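Local coordinates for protein similarities with probable monooxygenase (Photorhabdus luminescens, PDB 4HB9) that binds flavin-adenine dinucleotide and probably acts as a flavin-dependent monooxygenase, possibly in the epoxidation of stilbene, at residues A[28-33]-A[151-156]; A[12-17]-A[120-125]; A[170-175]-A[309-314]; A[55-60]-A[337-342]. All coordinates share one frame; numbering follows the deposited sequence.

Overall arrangement
The four contacts gather around a Rossmann-like parallel sheet and its helices. Interactions 1 and 2 are 13 Å apart between centres and adjoin through I29 and T125, whose backbones probably share a hydrogen bond; helix 11-22 and strand 26-30 also follow each other in the chain. Interaction 4, centred 11 Å from interaction 2, packs helix 49-58 on helix 330-349, and A338 of the latter touches helix 11-22. Interaction 3 reaches the sheet at its edge strand 313-315 and touches interaction 1 through T312. Segments of interactions 1, 2 and 4 alternate along the chain; interaction 3 is nested inside the loop closed by interaction 4. Interactions 1 and 2 hold residues that bind the FAD ribose and phosphate, while 3 and 4 pack further out.

Interaction 1: A[28-33]-A[151-156]; sequences TIYERN and SHENVD. With FAD (flavin-adenine dinucleotide), chain B.
Y30 reaches out from the second strand of a Rossmann-like FAD-binding fold to meet E153 and V155 on strand 152-155, the edge of a three-stranded antiparallel sheet. The contact is made by the phenol end and not by the backbones. Y30 CE1 lies 3.7 Å from E153 CG, and the hydroxyl oxygen OH is the same 3.7 Å from E153 CB. Ring and carboxylate planes are inclined by only 19°, although the glutamate meets the ring through its methylene groups. V155 adds a methyl at the same end, its CG1 standing 4.0 Å from Y30 OH. One shell further out, F147 of the neighbouring strand 143-147 meets the Y30 ring, so the antiparallel sheet packs on the tyrosine through more than one strand.

The residue after Y30 turns to the cofactor. E31 is the acid that, in folds of this type, follows the second strand and holds the adenosine ribose. A bend in its chain (chi2 59°) brings both carboxylate oxygens to the sugar: FAD O3B donates to E31 OE1 at 2.6 Å, and FAD O2B to E31 OE2 at 2.5 Å. The carboxylate is itself positioned by backbone amides, A9 N binding OE1 and N33 N binding OE2 on its anti side at 3.0 Å. One guanidinium face of R32 meets the adenine off-centre, at C8A, while its NE donates to FAD O2B at 3.0 Å, giving that ribose hydroxyl a second protein partner beside E31 OE2.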
# COMPACT_ATOMS: atom_id res chain seq x y z
N THR A 28 -20.83 -3.30 -6.87
CA THR A 28 -20.49 -4.58 -6.32
C THR A 28 -18.97 -4.76 -6.36
O THR A 28 -18.31 -4.34 -7.32
CB THR A 28 -21.16 -5.72 -7.13
OG1 THR A 28 -22.57 -5.51 -7.19
CG2 THR A 28 -20.88 -7.05 -6.52
N ILE A 29 -18.43 -5.38 -5.31
CA ILE A 29 -17.02 -5.74 -5.27
C ILE A 29 -16.88 -7.23 -5.30
O ILE A 29 -17.55 -7.92 -4.55
CB ILE A 29 -16.32 -5.24 -3.98
CG1 ILE A 29 -16.35 -3.72 -3.86
CG2 ILE A 29 -14.88 -5.75 -3.95
CD1 ILE A 29 -15.92 -3.23 -2.49
N TYR A 30 -15.97 -7.72 -6.12
CA TYR A 30 -15.64 -9.14 -6.18
C TYR A 30 -14.22 -9.33 -5.65
O TYR A 30 -13.27 -8.78 -6.19
CB TYR A 30 -15.79 -9.69 -7.61
CG TYR A 30 -17.12 -9.31 -8.21
CD1 TYR A 30 -18.26 -10.11 -8.00
CD2 TYR A 30 -17.27 -8.14 -8.93
CE1 TYR A 30 -19.49 -9.75 -8.53
CE2 TYR A 30 -18.49 -7.78 -9.46
CZ TYR A 30 -19.59 -8.59 -9.27
OH TYR A 30 -20.79 -8.19 -9.81
N GLU A 31 -14.11 -10.10 -4.58
CA GLU A 31 -12.85 -10.30 -3.85
C GLU A 31 -12.47 -11.76 -3.82
O GLU A 31 -13.30 -12.61 -3.51
CB GLU A 31 -12.98 -9.75 -2.41
CG GLU A 31 -11.87 -10.17 -1.46
CD GLU A 31 -10.48 -9.73 -1.93
OE1 GLU A 31 -10.34 -8.56 -2.32
OE2 GLU A 31 -9.54 -10.55 -1.89
N ARG A 32 -11.20 -12.05 -4.12
CA ARG A 32 -10.74 -13.44 -4.20
C ARG A 32 -10.69 -14.13 -2.84
O ARG A 32 -10.93 -15.31 -2.75
CB ARG A 32 -9.38 -13.55 -4.88
CG ARG A 32 -8.23 -12.92 -4.10
CD ARG A 32 -6.90 -13.13 -4.77
NE ARG A 32 -5.88 -12.36 -4.06
CZ ARG A 32 -4.61 -12.29 -4.41
NH1 ARG A 32 -4.17 -12.96 -5.48
NH2 ARG A 32 -3.78 -11.55 -3.69
N ASN A 33 -10.37 -13.40 -1.77
CA ASN A 33 -10.28 -14.01 -0.45
C ASN A 33 -11.63 -14.26 0.19
O ASN A 33 -12.68 -13.73 -0.25
CB ASN A 33 -9.42 -13.14 0.47
CG ASN A 33 -7.98 -13.01 -0.02
OD1 ASN A 33 -7.36 -11.95 0.11
ND2 ASN A 33 -7.44 -14.08 -0.60
N SER A 151 -18.33 -19.01 -12.33
CA SER A 151 -19.44 -18.09 -12.34
C SER A 151 -19.13 -16.86 -13.20
O SER A 151 -17.98 -16.66 -13.62
CB SER A 151 -19.83 -17.67 -10.92
OG SER A 151 -18.78 -17.01 -10.24
N HIS A 152 -20.17 -16.06 -13.45
CA HIS A 152 -20.04 -14.80 -14.18
C HIS A 152 -21.07 -13.79 -13.71
O HIS A 152 -22.10 -14.14 -13.13
CB HIS A 152 -20.20 -15.01 -15.69
CG HIS A 152 -21.58 -15.41 -16.08
ND1 HIS A 152 -22.53 -14.51 -16.50
CD2 HIS A 152 -22.19 -16.62 -16.05
CE1 HIS A 152 -23.66 -15.14 -16.74
NE2 HIS A 152 -23.48 -16.43 -16.47
N GLU A 153 -20.75 -12.52 -13.95
CA GLU A 153 -21.68 -11.43 -13.69
C GLU A 153 -21.54 -10.40 -14.80
O GLU A 153 -20.47 -10.25 -15.38
CB GLU A 153 -21.34 -10.75 -12.36
CG GLU A 153 -21.40 -11.63 -11.13
CD GLU A 153 -22.82 -11.97 -10.70
OE1 GLU A 153 -22.99 -12.90 -9.88
OE2 GLU A 153 -23.77 -11.31 -11.18
N ASN A 154 -22.60 -9.63 -15.02
CA ASN A 154 -22.58 -8.58 -16.00
C ASN A 154 -22.64 -7.22 -15.29
O ASN A 154 -23.43 -7.04 -14.36
CB ASN A 154 -23.77 -8.71 -16.96
CG ASN A 154 -23.78 -10.03 -17.71
OD1 ASN A 154 -22.74 -10.61 -18.02
ND2 ASN A 154 -24.99 -10.51 -18.02
N VAL A 155 -21.79 -6.29 -15.71
CA VAL A 155 -21.75 -4.95 -15.16
C VAL A 155 -21.64 -3.93 -16.30
O VAL A 155 -21.44 -4.30 -17.45
CB VAL A 155 -20.58 -4.76 -14.15
CG1 VAL A 155 -20.70 -5.74 -13.00
CG2 VAL A 155 -19.22 -4.89 -14.83
N ASP A 156 -21.79 -2.65 -15.98
CA ASP A 156 -21.69 -1.58 -16.97
C ASP A 156 -20.32 -0.90 -16.99
O ASP A 156 -19.92 -0.33 -18.00
CB ASP A 156 -22.81 -0.57 -16.72
CG ASP A 156 -24.18 -1.22 -16.73
OD1 ASP A 156 -24.50 -1.89 -17.73
OD2 ASP A 156 -24.90 -1.14 -15.74
PA FAD B . -4.66 -4.02 -2.23
O1A FAD B . -4.98 -3.20 -1.01
O2A FAD B . -3.52 -4.96 -2.37
O5B FAD B . -6.00 -4.78 -2.67
C5B FAD B . -6.04 -5.66 -3.78
C4B FAD B . -7.22 -6.57 -3.52
O4B FAD B . -7.53 -7.29 -4.73
C3B FAD B . -6.96 -7.61 -2.41
O3B FAD B . -8.06 -7.69 -1.50
C2B FAD B . -6.78 -8.89 -3.20
O2B FAD B . -7.12 -10.08 -2.52
C1B FAD B . -7.73 -8.64 -4.38
N9A FAD B . -7.47 -9.43 -5.59
C8A FAD B . -6.28 -9.64 -6.21
N7A FAD B . -6.44 -10.36 -7.35
C5A FAD B . -7.76 -10.62 -7.45
C6A FAD B . -8.60 -11.36 -8.41
N6A FAD B . -7.97 -11.95 -9.46
N1A FAD B . -9.93 -11.44 -8.19
C2A FAD B . -10.50 -10.82 -7.13
N3A FAD B . -9.81 -10.13 -6.21
C4A FAD B . -8.45 -10.00 -6.32
N1 FAD B . 1.01 2.68 1.71
C2 FAD B . 0.93 3.93 2.23
O2 FAD B . 0.32 4.87 1.61
N3 FAD B . 1.48 4.20 3.43
C4 FAD B . 2.18 3.32 4.15
O4 FAD B . 2.67 3.66 5.26
C4X FAD B . 2.35 1.96 3.64
N5 FAD B . 3.03 1.00 4.32
C5X FAD B . 3.16 -0.24 3.78
C6 FAD B . 3.88 -1.22 4.46
C7 FAD B . 4.02 -2.51 3.93
C7M FAD B . 4.80 -3.58 4.66
C8 FAD B . 3.41 -2.83 2.63
C8M FAD B . 3.53 -4.22 2.03
C9 FAD B . 2.69 -1.85 1.95
C9A FAD B . 2.54 -0.56 2.47
N10 FAD B . 1.81 0.43 1.77
C10 FAD B . 1.71 1.70 2.32
C1' FAD B . 1.21 0.19 0.44
C2' FAD B . -0.26 -0.20 0.51
O2' FAD B . -0.47 -1.25 1.44
C3' FAD B . -0.72 -0.65 -0.87
O3' FAD B . -0.19 0.25 -1.85
C4' FAD B . -2.24 -0.64 -0.97
O4' FAD B . -2.72 -1.81 -0.33
C5' FAD B . -2.73 -0.62 -2.40
O5' FAD B . -4.14 -0.61 -2.35
P FAD B . -4.93 -1.43 -3.49
O1P FAD B . -6.38 -1.30 -3.10
O2P FAD B . -4.46 -0.96 -4.84
O3P FAD B . -4.47 -2.96 -3.43

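Interaction 2: A[12-17]-A[120-125]; sequences GGTCLA and KGLANT
This is a buried apolar contact between the first helix of the Rossmann-like FAD-binding fold and the loop that joins helix 111-119 to strand 126-127. T14 and A17, one turn apart on helix 11-22, meet the loop, and L122 packs across both. G13, just before T14, is the third glycine of a GxGxxG pattern, in keeping with G12 donating its amide to an FAD phosphate oxygen at the start of this helix.

L122 divides its two methyls between the helical residues. CD1 comes up against the threonine, 3.7 Å from T14 CB and 3.9 Å from T14 CG2, the two side chains crossing at about a right angle. CD2 goes to the alanine, 4.2 Å from A17 CB. The threonine can offer a hydrocarbon side because its hydroxyl bonds back to G10 O, just before the helix: OG1 is set between the backbone N and the carbonyl carbon (chi1 57°), leaving CG2 to meet the leucine.

The loop is shaped to bring a second residue onto A17. T125 N donates to L122 O at 2.9 Å, closing a type I turn with A123 and N124 at its outer corners, so L122 and T125 both face the helix. G121 precedes them with a positive phi of 93°, a conformation suited to glycine. H18 and R21, later on helix 11-22, also touch L122. The turn ends with T125 CG2 at 4.2 Å from A17 CB, the same methyl that L122 CD2 approaches.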
# COMPACT_ATOMS: atom_id res chain seq x y z
N GLY A 12 -8.17 0.55 -2.03
CA GLY A 12 -8.81 1.35 -3.06
C GLY A 12 -10.24 0.96 -3.38
O GLY A 12 -11.11 1.82 -3.46
N GLY A 13 -10.47 -0.34 -3.53
CA GLY A 13 -11.78 -0.84 -3.97
C GLY A 13 -12.88 -0.58 -2.95
O GLY A 13 -14.00 -0.20 -3.31
N THR A 14 -12.57 -0.78 -1.68
CA THR A 14 -13.53 -0.50 -0.63
C THR A 14 -13.81 0.99 -0.52
O THR A 14 -14.97 1.39 -0.42
CB THR A 14 -13.08 -1.09 0.73
OG1 THR A 14 -11.80 -0.58 1.10
CG2 THR A 14 -13.02 -2.59 0.69
N CYS A 15 -12.77 1.82 -0.57
CA CYS A 15 -12.97 3.25 -0.51
C CYS A 15 -13.86 3.68 -1.67
O CYS A 15 -14.81 4.44 -1.48
CB CYS A 15 -11.67 4.05 -0.53
SG CYS A 15 -11.86 5.80 -0.13
N LEU A 16 -13.56 3.18 -2.87
CA LEU A 16 -14.37 3.48 -4.05
C LEU A 16 -15.83 3.10 -3.85
O LEU A 16 -16.71 3.86 -4.19
CB LEU A 16 -13.82 2.78 -5.30
CG LEU A 16 -14.59 3.02 -6.61
CD1 LEU A 16 -14.63 4.49 -7.00
CD2 LEU A 16 -13.97 2.19 -7.74
N ALA A 17 -16.09 1.91 -3.34
CA ALA A 17 -17.46 1.44 -3.19
C ALA A 17 -18.24 2.33 -2.22
O ALA A 17 -19.37 2.69 -2.49
CB ALA A 17 -17.53 -0.02 -2.80
N LYS A 120 -16.54 -2.20 6.98
CA LYS A 120 -17.76 -1.97 7.71
C LYS A 120 -18.77 -1.27 6.78
O LYS A 120 -18.45 -0.27 6.17
CB LYS A 120 -17.48 -1.10 8.93
CG LYS A 120 -18.71 -0.67 9.71
CD LYS A 120 -19.16 -1.75 10.69
CE LYS A 120 -20.24 -1.23 11.63
NZ LYS A 120 -19.84 0.06 12.28
N GLY A 121 -20.00 -1.78 6.72
CA GLY A 121 -21.01 -1.16 5.87
C GLY A 121 -21.06 -1.77 4.48
O GLY A 121 -21.97 -1.45 3.73
N LEU A 122 -20.07 -2.59 4.13
CA LEU A 122 -20.00 -3.23 2.81
C LEU A 122 -20.30 -4.74 2.84
O LEU A 122 -20.01 -5.44 1.86
CB LEU A 122 -18.61 -3.00 2.17
CG LEU A 122 -18.16 -1.58 1.91
CD1 LEU A 122 -16.75 -1.57 1.31
CD2 LEU A 122 -19.12 -0.80 1.02
N ALA A 123 -20.92 -5.24 3.92
CA ALA A 123 -21.10 -6.69 4.06
C ALA A 123 -21.91 -7.28 2.92
O ALA A 123 -21.69 -8.41 2.51
CB ALA A 123 -21.76 -7.03 5.39
N ASN A 124 -22.86 -6.51 2.41
CA ASN A 124 -23.71 -6.98 1.33
C ASN A 124 -23.33 -6.34 -0.04
O ASN A 124 -24.06 -6.44 -1.03
CB ASN A 124 -25.17 -6.79 1.80
CG ASN A 124 -25.40 -7.43 3.20
OD1 ASN A 124 -25.09 -8.62 3.43
ND2 ASN A 124 -25.88 -6.62 4.16
N THR A 125 -22.14 -5.71 -0.09
CA THR A 125 -21.55 -5.19 -1.33
C THR A 125 -20.42 -6.11 -1.81
O THR A 125 -20.22 -6.27 -3.03
CB THR A 125 -20.97 -3.79 -1.11
OG1 THR A 125 -22.01 -2.90 -0.74
CG2 THR A 125 -20.26 -3.23 -2.36

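Interaction 3: A[170-175]-A[309-314]; sequences KQYLPF and KSSTVT. With EDO (1,2-ethanediol), chain C; EDO (1,2-ethanediol), chain J.
Two hydroxyls and a water meet at the heart of this contact, where the phenol of Y172 ends among the polar atoms of the 309-314 turn. S311 OG donates to Y172 OH at 3.0 Å and at the same time accepts from V313 N at 3.2 Å, closing an ST turn. The backbone bond thereby fixes the serine oxygen that grips the tyrosine. Water 1 adds a second link, lying 2.5 Å from Y172 OH, taking the S311 amide proton and probably donating to V313 O.

The ring itself is packed between carbon atoms on its two faces. V313 CG1 lies over one face in a CH-pi contact, 4.1 Å from the centroid and 19° off the normal, while L173 CD2 and a carbon of a bound ethanediol lie over the other. A chi1 of -175° turns the ring away from the backbone N of Y172 and out from the helix end to the turn. That ethanediol, probably from the crystallisation liquor, bridges the two segments: its O2 donates to Y172 O at 2.9 Å and its O1 to K309 O at 2.8 Å.

Y172 closes helix 167-172, and V313 opens edge strand 313-315 of the parallel sheet. Y135 of strand 132-137 touches both residues, while S310 OG and T314 OG1 each bond to E363 of helix 355-386.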
# COMPACT_ATOMS: atom_id res chain seq x y z
N LYS A 170 -3.50 -6.67 -16.75
CA LYS A 170 -2.78 -7.55 -17.68
C LYS A 170 -3.62 -7.80 -18.94
O LYS A 170 -3.07 -7.91 -20.03
CB LYS A 170 -2.37 -8.85 -17.00
CG LYS A 170 -1.12 -8.78 -16.13
CD LYS A 170 -0.99 -10.04 -15.27
CE LYS A 170 0.41 -10.34 -14.78
NZ LYS A 170 1.20 -9.14 -14.40
N GLN A 171 -4.94 -7.84 -18.79
CA GLN A 171 -5.82 -8.03 -19.93
C GLN A 171 -6.06 -6.74 -20.67
O GLN A 171 -5.97 -6.72 -21.89
CB GLN A 171 -7.15 -8.64 -19.54
CG GLN A 171 -8.02 -8.85 -20.76
CD GLN A 171 -9.35 -9.52 -20.49
OE1 GLN A 171 -9.52 -10.28 -19.52
NE2 GLN A 171 -10.29 -9.26 -21.38
N TYR A 172 -6.32 -5.66 -19.94
CA TYR A 172 -6.70 -4.40 -20.53
C TYR A 172 -5.52 -3.64 -21.13
O TYR A 172 -5.64 -3.10 -22.23
CB TYR A 172 -7.42 -3.52 -19.49
CG TYR A 172 -7.98 -2.21 -20.02
CD1 TYR A 172 -8.69 -2.16 -21.22
CD2 TYR A 172 -7.81 -1.03 -19.31
CE1 TYR A 172 -9.21 -0.97 -21.69
CE2 TYR A 172 -8.33 0.17 -19.77
CZ TYR A 172 -9.02 0.19 -20.97
OH TYR A 172 -9.55 1.39 -21.40
N LEU A 173 -4.38 -3.62 -20.43
CA LEU A 173 -3.22 -2.85 -20.84
C LEU A 173 -2.00 -3.78 -20.80
O LEU A 173 -1.10 -3.57 -19.99
CB LEU A 173 -3.01 -1.64 -19.92
CG LEU A 173 -4.15 -0.63 -19.85
CD1 LEU A 173 -3.84 0.50 -18.87
CD2 LEU A 173 -4.43 -0.03 -21.22
N PRO A 174 -1.99 -4.81 -21.65
CA PRO A 174 -0.97 -5.86 -21.60
C PRO A 174 0.46 -5.38 -21.82
O PRO A 174 1.38 -6.08 -21.42
CB PRO A 174 -1.37 -6.81 -22.74
CG PRO A 174 -2.18 -5.99 -23.65
CD PRO A 174 -2.91 -5.02 -22.78
N PHE A 175 0.64 -4.22 -22.43
CA PHE A 175 1.98 -3.76 -22.77
C PHE A 175 2.69 -2.99 -21.65
O PHE A 175 3.88 -2.72 -21.76
CB PHE A 175 1.96 -2.98 -24.08
CG PHE A 175 1.54 -3.83 -25.26
CD1 PHE A 175 2.32 -4.92 -25.65
CD2 PHE A 175 0.37 -3.56 -25.96
CE1 PHE A 175 1.94 -5.72 -26.72
CE2 PHE A 175 -0.01 -4.35 -27.03
CZ PHE A 175 0.77 -5.42 -27.41
N LYS A 309 -6.55 4.69 -24.85
CA LYS A 309 -7.93 5.01 -25.24
C LYS A 309 -8.88 4.55 -24.13
O LYS A 309 -8.83 3.42 -23.71
CB LYS A 309 -8.31 4.29 -26.55
CG LYS A 309 -9.70 4.64 -27.06
CD LYS A 309 -10.05 3.84 -28.31
CE LYS A 309 -11.51 3.97 -28.70
NZ LYS A 309 -11.84 5.33 -29.18
N SER A 310 -9.75 5.44 -23.69
CA SER A 310 -10.61 5.15 -22.55
C SER A 310 -11.77 4.27 -22.95
O SER A 310 -12.22 4.27 -24.12
CB SER A 310 -11.13 6.43 -21.92
OG SER A 310 -10.07 7.20 -21.42
N SER A 311 -12.25 3.48 -22.00
CA SER A 311 -13.43 2.67 -22.22
C SER A 311 -14.15 2.52 -20.89
O SER A 311 -13.83 3.21 -19.93
CB SER A 311 -13.03 1.31 -22.79
OG SER A 311 -12.37 0.51 -21.83
N THR A 312 -15.08 1.59 -20.84
CA THR A 312 -15.80 1.29 -19.61
C THR A 312 -15.04 0.34 -18.67
O THR A 312 -15.55 -0.03 -17.63
CB THR A 312 -17.18 0.71 -19.94
OG1 THR A 312 -17.02 -0.47 -20.73
CG2 THR A 312 -18.01 1.74 -20.71
N VAL A 313 -13.82 -0.05 -19.03
CA VAL A 313 -12.90 -0.75 -18.12
C VAL A 313 -11.85 0.27 -17.71
O VAL A 313 -11.28 1.00 -18.57
CB VAL A 313 -12.15 -1.93 -18.81
CG1 VAL A 313 -11.16 -2.59 -17.87
CG2 VAL A 313 -13.13 -2.97 -19.35
N THR A 314 -11.59 0.36 -16.40
CA THR A 314 -10.51 1.19 -15.92
C THR A 314 -9.81 0.54 -14.70
O THR A 314 -10.12 -0.57 -14.33
CB THR A 314 -10.97 2.64 -15.65
OG1 THR A 314 -9.84 3.48 -15.50
CG2 THR A 314 -11.84 2.78 -14.45
C1 EDO C . -1.24 -0.56 -23.30
O1 EDO C . -1.05 -1.98 -23.29
C2 EDO C . 0.05 0.15 -22.89
O2 EDO C . -0.23 1.47 -22.38
C1 EDO J . -7.19 0.95 -24.68
O1 EDO J . -8.60 0.76 -24.59
C2 EDO J . -6.47 -0.12 -23.88
O2 EDO J . -6.78 -1.43 -24.37
O HOH W 1 -10.46 3.06 -19.83

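Interaction 4: A[55-60]-A[337-342]; sequences LQECLP and DALLLT
C58, at the end of helix 49-58, meets L339 and T342 on helix 330-349, a helix-to-helix contact beside the Rossmann-like FAD-binding fold, with C15 and L16 of helix 11-22 touching C58 and T342 respectively. The nearest CA atoms are those of C58 and L339, 6.7 Å apart.

Along the second segment, D337 comes first and takes no part: its carboxylate is bonded to Y369 OH, H321 NE2 and the amide of G317, tying this helix to other surroundings. A338 follows; its methyl packs on helix 11-22, where C15 and L16 lie, and its carbonyl oxygen serves T342 one turn later. L339 carries most of the packing. Its chi1 of 177° swings the isobutyl group away from the backbone N and towards helix 49-58, where CD1 settles 3.9 Å from C58 SG. In the conformer described, CD1 also lies 3.8 Å from E57 CB, and the glutamate side chain crosses the leucine at a slant; E57 is modelled in two conformers, so its contacts with L339 hold for one of them. C58 SG also comes within 4.1 Å of L339 CA, so the sulfur sits against the helix backbone as well as the leucine methyl.

L340 turns to other neighbours, Y362 and Q365 of helix 355-386. T342 completes the contact with its hydroxyl oxygen OG1 4.2 Å from C58 SG. That hydroxyl is anchored within its own helix: OG1 donates to A338 O at 2.7 Å, reaching the carbonyl from the face opposite to T342 N.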
# COMPACT_ATOMS: atom_id res chain seq x y z
N LEU A 55 -10.66 9.40 2.61
CA LEU A 55 -11.43 8.68 3.62
C LEU A 55 -12.56 9.54 4.16
O LEU A 55 -13.68 9.06 4.37
CB LEU A 55 -10.51 8.21 4.75
CG LEU A 55 -9.54 7.11 4.32
CD1 LEU A 55 -8.41 6.99 5.35
CD2 LEU A 55 -10.19 5.75 4.15
N GLN A 56 -12.29 10.80 4.44
CA GLN A 56 -13.30 11.65 5.07
C GLN A 56 -14.45 11.93 4.10
O GLN A 56 -15.61 11.99 4.51
CB GLN A 56 -12.69 12.95 5.59
CG GLN A 56 -13.61 13.77 6.47
CD GLN A 56 -12.89 14.93 7.13
OE1 GLN A 56 -11.76 15.28 6.76
NE2 GLN A 56 -13.52 15.52 8.14
N GLU A 57 -14.12 12.09 2.82
CA GLU A 57 -15.12 12.39 1.78
C GLU A 57 -15.89 11.15 1.27
O GLU A 57 -16.99 11.27 0.74
CB GLU A 57 -14.46 13.19 0.62
CG GLU A 57 -13.91 14.54 1.11
CD GLU A 57 -13.60 15.57 0.03
OE1 GLU A 57 -13.72 15.27 -1.18
OE2 GLU A 57 -13.24 16.71 0.41
N CYS A 58 -15.33 9.95 1.42
CA CYS A 58 -16.01 8.75 0.92
C CYS A 58 -16.73 7.94 1.98
O CYS A 58 -17.77 7.32 1.70
CB CYS A 58 -15.04 7.82 0.22
SG CYS A 58 -14.44 8.51 -1.34
N LEU A 59 -16.14 7.86 3.17
CA LEU A 59 -16.63 6.97 4.21
C LEU A 59 -17.90 7.53 4.87
O LEU A 59 -17.99 8.74 5.09
CB LEU A 59 -15.57 6.78 5.29
CG LEU A 59 -14.34 5.88 5.08
CD1 LEU A 59 -13.47 5.91 6.34
CD2 LEU A 59 -14.69 4.46 4.75
N PRO A 60 -18.85 6.65 5.22
CA PRO A 60 -19.93 7.08 6.12
C PRO A 60 -19.35 7.63 7.40
O PRO A 60 -18.25 7.25 7.80
CB PRO A 60 -20.71 5.81 6.41
CG PRO A 60 -20.33 4.86 5.34
CD PRO A 60 -18.93 5.20 4.94
N ASP A 337 -7.05 7.86 -5.80
CA ASP A 337 -7.72 7.36 -7.01
C ASP A 337 -9.22 7.13 -6.75
O ASP A 337 -10.07 7.50 -7.56
CB ASP A 337 -7.17 6.03 -7.47
CG ASP A 337 -5.74 6.09 -8.02
OD1 ASP A 337 -5.15 7.17 -8.26
OD2 ASP A 337 -5.18 4.99 -8.20
N ALA A 338 -9.54 6.52 -5.62
CA ALA A 338 -10.93 6.16 -5.28
C ALA A 338 -11.82 7.40 -5.14
O ALA A 338 -12.94 7.44 -5.66
CB ALA A 338 -10.97 5.31 -4.02
N LEU A 339 -11.29 8.43 -4.50
CA LEU A 339 -12.01 9.69 -4.38
C LEU A 339 -12.21 10.32 -5.76
O LEU A 339 -13.29 10.78 -6.12
CB LEU A 339 -11.24 10.65 -3.48
CG LEU A 339 -11.88 12.03 -3.35
CD1 LEU A 339 -13.27 11.93 -2.79
CD2 LEU A 339 -11.04 12.95 -2.48
N LEU A 340 -11.14 10.37 -6.53
CA LEU A 340 -11.21 10.94 -7.87
C LEU A 340 -12.20 10.21 -8.79
O LEU A 340 -13.04 10.84 -9.43
CB LEU A 340 -9.83 10.96 -8.49
CG LEU A 340 -9.78 11.66 -9.86
CD1 LEU A 340 -10.28 13.10 -9.74
CD2 LEU A 340 -8.34 11.56 -10.35
N LEU A 341 -12.11 8.89 -8.84
CA LEU A 341 -13.02 8.10 -9.67
C LEU A 341 -14.47 8.18 -9.19
O LEU A 341 -15.38 8.24 -10.00
CB LEU A 341 -12.56 6.66 -9.76
CG LEU A 341 -13.33 5.75 -10.73
CD1 LEU A 341 -13.43 6.36 -12.14
CD2 LEU A 341 -12.67 4.40 -10.78
N THR A 342 -14.68 8.23 -7.87
CA THR A 342 -16.01 8.51 -7.33
C THR A 342 -16.59 9.81 -7.92
O THR A 342 -17.73 9.84 -8.39
CB THR A 342 -15.96 8.65 -5.79
OG1 THR A 342 -15.60 7.40 -5.22
CG2 THR A 342 -17.31 9.08 -5.25